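PDB 3HE1: major exported Hcp3 protein from Pseudomonas aeruginosa, which is a secreted Hcp-family protein that probably serves as a ring-forming component of the type VI secretion system. Local coordinates for residues Trp175-Glu178 against Val179-Thr182; Leu104-Thr108 against Ser109-Leu113. All blocks are in the same frame, centred on the assembly; numbering follows the deposited sequence. Where two conformers were deposited one is given.

Contact 1. Residues Trp175-Glu178 against Val179-Thr182; sequences WTHE and VSGT
Thr182 O is approached by two neighbouring residues of the strand that precedes the turn. His177 N donates a short, straight hydrogen bond to Thr182 O (2.6 Å, 163° at the hydrogen). Alongside it, Thr176 CA makes a C-H...O contact of 3.5 Å with the same Thr182 O. One residue earlier in the returning chain, Gly181 N reaches back to His177 O at 3.1 Å, a bent and weak bond. Within the loop these bonds close, residues 178-180 run through right-handed helical backbone angles, and Gly181, with positive phi, turns the chain toward the returning strand.

The imidazole of His177 lies against one side of this bend. Its CG stands anti to the backbone N (chi1 -173°), which carries the ring to the side where the loop curls round. Ser180 CB sits over one ring face, 3.9 Å from the centroid and 28° off the normal, as a CH-pi contact. Val179 meets the edge of the ring instead: its N lies near the ring plane, 3.3 Å from His177 CD2. From the other end Thr182 crosses the histidine, and its OG1 packs tightly against His177 CB at 3.0 Å.

The polar ends look outward from the turn. His177 NE2 bonds to Asp47 O of the second subunit, and Thr182 OG1 to Lys98 O of that subunit, while Glu178 folds at chi2 and places OE2 on Thr134 OG1 of strand 129-137. Because the partner of NE2 is a backbone carbonyl, this nitrogen probably carries a proton. The turn of the hairpin between strands 172-177 and 183-187 is thus closed by its own backbone, while His177 at the strand end and Thr182 supply hydrogen bonds to the adjacent subunit.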
loop_
_atom_site.group_PDB
_atom_site.type_symbol
_atom_site.label_atom_id
_atom_site.label_comp_id
_atom_site.label_asym_id
_atom_site.label_seq_id
_atom_site.Cartn_x
_atom_site.Cartn_y
_atom_site.Cartn_z
ATOM N N TRP A 175 29.731 4.486 -15.385
ATOM C CA TRP A 175 28.845 3.437 -15.860
ATOM C C TRP A 175 29.399 2.916 -17.168
ATOM O O TRP A 175 29.603 3.676 -18.108
ATOM C CB TRP A 175 27.442 3.974 -16.114
ATOM C CG TRP A 175 26.817 4.768 -14.999
ATOM C CD1 TRP A 175 25.997 4.299 -13.997
ATOM C CD2 TRP A 175 26.916 6.180 -14.803
ATOM N NE1 TRP A 175 25.598 5.337 -13.189
ATOM C CE2 TRP A 175 26.153 6.504 -13.662
ATOM C CE3 TRP A 175 27.590 7.209 -15.480
ATOM C CZ2 TRP A 175 26.044 7.810 -13.184
ATOM C CZ3 TRP A 175 27.485 8.505 -15.003
ATOM C CH2 TRP A 175 26.717 8.796 -13.867
ATOM N N THR A 176 29.630 1.615 -17.234
ATOM C CA THR A 176 30.151 1.006 -18.439
ATOM C C THR A 176 29.276 -0.153 -18.850
ATOM O O THR A 176 28.878 -0.947 -18.005
ATOM C CB THR A 176 31.519 0.439 -18.183
ATOM O OG1 THR A 176 32.348 1.454 -17.601
ATOM C CG2 THR A 176 32.118 -0.059 -19.481
ATOM N N HIS A 177 28.968 -0.248 -20.138
ATOM C CA HIS A 177 28.343 -1.453 -20.662
ATOM C C HIS A 177 29.462 -2.335 -21.201
ATOM O O HIS A 177 30.237 -1.890 -22.041
ATOM C CB HIS A 177 27.309 -1.135 -21.748
ATOM C CG HIS A 177 26.529 -2.333 -22.190
ATOM N ND1 HIS A 177 25.160 -2.423 -22.068
ATOM C CD2 HIS A 177 26.938 -3.517 -22.706
ATOM C CE1 HIS A 177 24.757 -3.602 -22.512
ATOM N NE2 HIS A 177 25.818 -4.286 -22.905
ATOM N N GLU A 178 29.539 -3.577 -20.709
ATOM C CA GLU A 178 30.705 -4.462 -20.900
ATOM C C GLU A 178 30.714 -5.296 -22.179
ATOM O O GLU A 178 31.782 -5.728 -22.629
ATOM C CB GLU A 178 30.879 -5.417 -19.706
ATOM C CG GLU A 178 31.161 -4.737 -18.373
ATOM C CD GLU A 178 32.492 -4.004 -18.346
ATOM O OE1 GLU A 178 33.278 -4.140 -19.303
ATOM O OE2 GLU A 178 32.759 -3.289 -17.359
ATOM N N VAL A 179 29.538 -5.552 -22.744
ATOM C CA VAL A 179 29.458 -6.314 -23.986
ATOM C C VAL A 179 29.429 -5.382 -25.201
ATOM O O VAL A 179 30.079 -5.645 -26.213
ATOM C CB VAL A 179 28.233 -7.251 -24.002
ATOM C CG1 VAL A 179 28.430 -8.365 -25.027
ATOM C CG2 VAL A 179 28.004 -7.828 -22.612
ATOM N N SER A 180 28.690 -4.280 -25.080
ATOM C CA SER A 180 28.458 -3.363 -26.196
ATOM C C SER A 180 29.427 -2.173 -26.211
ATOM O O SER A 180 29.455 -1.400 -27.171
ATOM C CB SER A 180 26.999 -2.879 -26.204
ATOM O OG SER A 180 26.109 -3.934 -26.532
ATOM N N GLY A 181 30.204 -2.024 -25.140
ATOM C CA GLY A 181 31.328 -1.104 -25.127
ATOM C C GLY A 181 31.033 0.358 -24.855
ATOM O O GLY A 181 31.939 1.186 -24.886
ATOM N N THR A 182 29.776 0.686 -24.584
ATOM C CA THR A 182 29.436 2.052 -24.196
ATOM C C THR A 182 29.867 2.346 -22.766
ATOM O O THR A 182 29.832 1.470 -21.891
ATOM C CB THR A 182 27.936 2.318 -24.281
ATOM O OG1 THR A 182 27.243 1.314 -23.528
ATOM C CG2 THR A 182 27.474 2.311 -25.734
#

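Contact 2. Residues Leu104-Thr108 against Ser109-Leu113; sequences LAALT and SGERL
Ala105 O receives a weak bond from Ser109 N (2.8 Å); Ser109 N leans on Ala106 O too, again weakly, and the serine side chain turns back toward the same two carbonyls. With OG lying between its own backbone N and carbonyl carbon (chi1 72°), the serine brings that hydroxyl 2.8 Å from Ala106 O and nearly as close to Ala105 O, so which carbonyl takes its proton is open. Ala106 O also accepts a well-aligned bond from Glu111 N (3.2 Å, 160°). The methyl of Ala106 meets the carboxylate of Glu111, CB to OE1 4.0 Å; that extended side chain is anchored at its end by Lys35 N and Gln36 NE2. Leu107 O takes Gly110 N at 3.1 Å. Thr108 turns back along the helix: its OG1 bonds to Leu104 O at 2.9 Å from above the carbonyl plane, sharing that oxygen with Thr108 N. The paired bonds from Glu111 to Ala106 and from Gly110 to Leu107, with positive phi at Gly110, form a Schellman motif, here ending helix 100-109 and leading the chain into strand 112-123.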
loop_
_atom_site.group_PDB
_atom_site.type_symbol
_atom_site.label_atom_id
_atom_site.label_comp_id
_atom_site.label_asym_id
_atom_site.label_seq_id
_atom_site.Cartn_x
_atom_site.Cartn_y
_atom_site.Cartn_z
ATOM N N LEU A 104 30.181 -1.062 8.825
ATOM C CA LEU A 104 29.798 -0.189 9.926
ATOM C C LEU A 104 31.031 0.540 10.426
ATOM O O LEU A 104 31.013 1.757 10.604
ATOM C CB LEU A 104 29.138 -0.981 11.053
ATOM C CG LEU A 104 27.777 -1.530 10.621
ATOM C CD1 LEU A 104 27.452 -2.863 11.286
ATOM C CD2 LEU A 104 26.679 -0.500 10.853
ATOM N N ALA A 105 32.115 -0.195 10.634
ATOM C CA ALA A 105 33.341 0.458 11.051
ATOM C C ALA A 105 33.587 1.593 10.069
ATOM O O ALA A 105 33.787 2.737 10.471
ATOM C CB ALA A 105 34.505 -0.516 11.063
ATOM N N ALA A 106 33.540 1.269 8.779
ATOM C CA ALA A 106 33.704 2.268 7.734
ATOM C C ALA A 106 32.785 3.466 7.980
ATOM O O ALA A 106 33.239 4.605 8.059
ATOM C CB ALA A 106 33.438 1.650 6.359
ATOM N N LEU A 107 31.495 3.197 8.115
ATOM C CA LEU A 107 30.502 4.250 8.251
ATOM C C LEU A 107 30.826 5.128 9.462
ATOM O O LEU A 107 31.008 6.337 9.331
ATOM C CB LEU A 107 29.113 3.619 8.392
ATOM C CG LEU A 107 27.808 4.415 8.445
ATOM C CD1 LEU A 107 26.723 3.458 8.847
ATOM C CD2 LEU A 107 27.855 5.553 9.428
ATOM N N THR A 108 30.901 4.508 10.638
ATOM C CA THR A 108 31.112 5.239 11.891
ATOM C C THR A 108 32.498 5.865 11.996
ATOM O O THR A 108 32.732 6.731 12.844
ATOM C CB THR A 108 30.906 4.339 13.132
ATOM O OG1 THR A 108 31.696 3.149 13.001
ATOM C CG2 THR A 108 29.442 3.965 13.296
ATOM N N SER A 109 33.418 5.413 11.150
ATOM C CA SER A 109 34.767 5.953 11.175
ATOM C C SER A 109 34.893 7.159 10.264
ATOM O O SER A 109 35.817 7.949 10.423
ATOM C CB SER A 109 35.800 4.895 10.782
ATOM O OG SER A 109 35.735 4.601 9.398
ATOM N N GLY A 110 33.967 7.298 9.313
ATOM C CA GLY A 110 34.088 8.313 8.273
ATOM C C GLY A 110 35.165 8.014 7.234
ATOM O O GLY A 110 35.713 8.923 6.591
ATOM N N GLU A 111 35.462 6.727 7.067
ATOM C CA GLU A 111 36.535 6.271 6.194
ATOM C C GLU A 111 36.212 6.399 4.695
ATOM O O GLU A 111 35.218 5.848 4.219
ATOM C CB GLU A 111 36.885 4.816 6.522
ATOM C CG GLU A 111 37.882 4.199 5.547
ATOM C CD GLU A 111 37.966 2.700 5.682
ATOM O OE1 GLU A 111 37.427 2.170 6.673
ATOM O OE2 GLU A 111 38.549 2.044 4.795
ATOM N N ARG A 112 37.062 7.123 3.965
ATOM C CA ARG A 112 36.924 7.247 2.516
ATOM C C ARG A 112 37.153 5.901 1.830
ATOM O O ARG A 112 38.154 5.223 2.068
ATOM C CB ARG A 112 37.882 8.303 1.942
ATOM C CG ARG A 112 37.953 8.312 0.403
ATOM C CD ARG A 112 38.752 9.493 -0.173
ATOM N NE ARG A 112 40.140 9.524 0.285
ATOM C CZ ARG A 112 41.140 8.848 -0.278
ATOM N NH1 ARG A 112 40.922 8.067 -1.328
ATOM N NH2 ARG A 112 42.367 8.951 0.215
ATOM N N LEU A 113 36.206 5.512 0.988
ATOM C CA LEU A 113 36.299 4.278 0.222
ATOM C C LEU A 113 37.007 4.519 -1.106
ATOM O O LEU A 113 36.418 5.114 -2.014
ATOM C CB LEU A 113 34.891 3.772 -0.082
ATOM C CG LEU A 113 34.420 2.593 0.728
ATOM C CD1 LEU A 113 35.173 2.599 2.059
ATOM C CD2 LEU A 113 32.899 2.676 0.885
#

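Overall arrangement
Both contacts are local turns of the chain, their centres about 30 Å apart on opposite sides of its centre. Each sets buried residues beside exposed ones: Trp175, His177 and Thr182 against Glu178 and Gly181 in contact 1, Ala106, Leu107 and Glu111 against Ser109 and Gly110 in contact 2. Contact 1 turns strand into strand, and an imidazole lies against the loop; contact 2 turns helix into strand and relies mostly on backbone carbonyls. Inward, Ala106 and Leu107 rest on strand 140-149, whereas contact 1 is tied to strand 129-137 of the same sheet. The two meet between subunits: Trp175 packs on Leu104 of another copy, consistent with the side-by-side assembly of an Hcp ring.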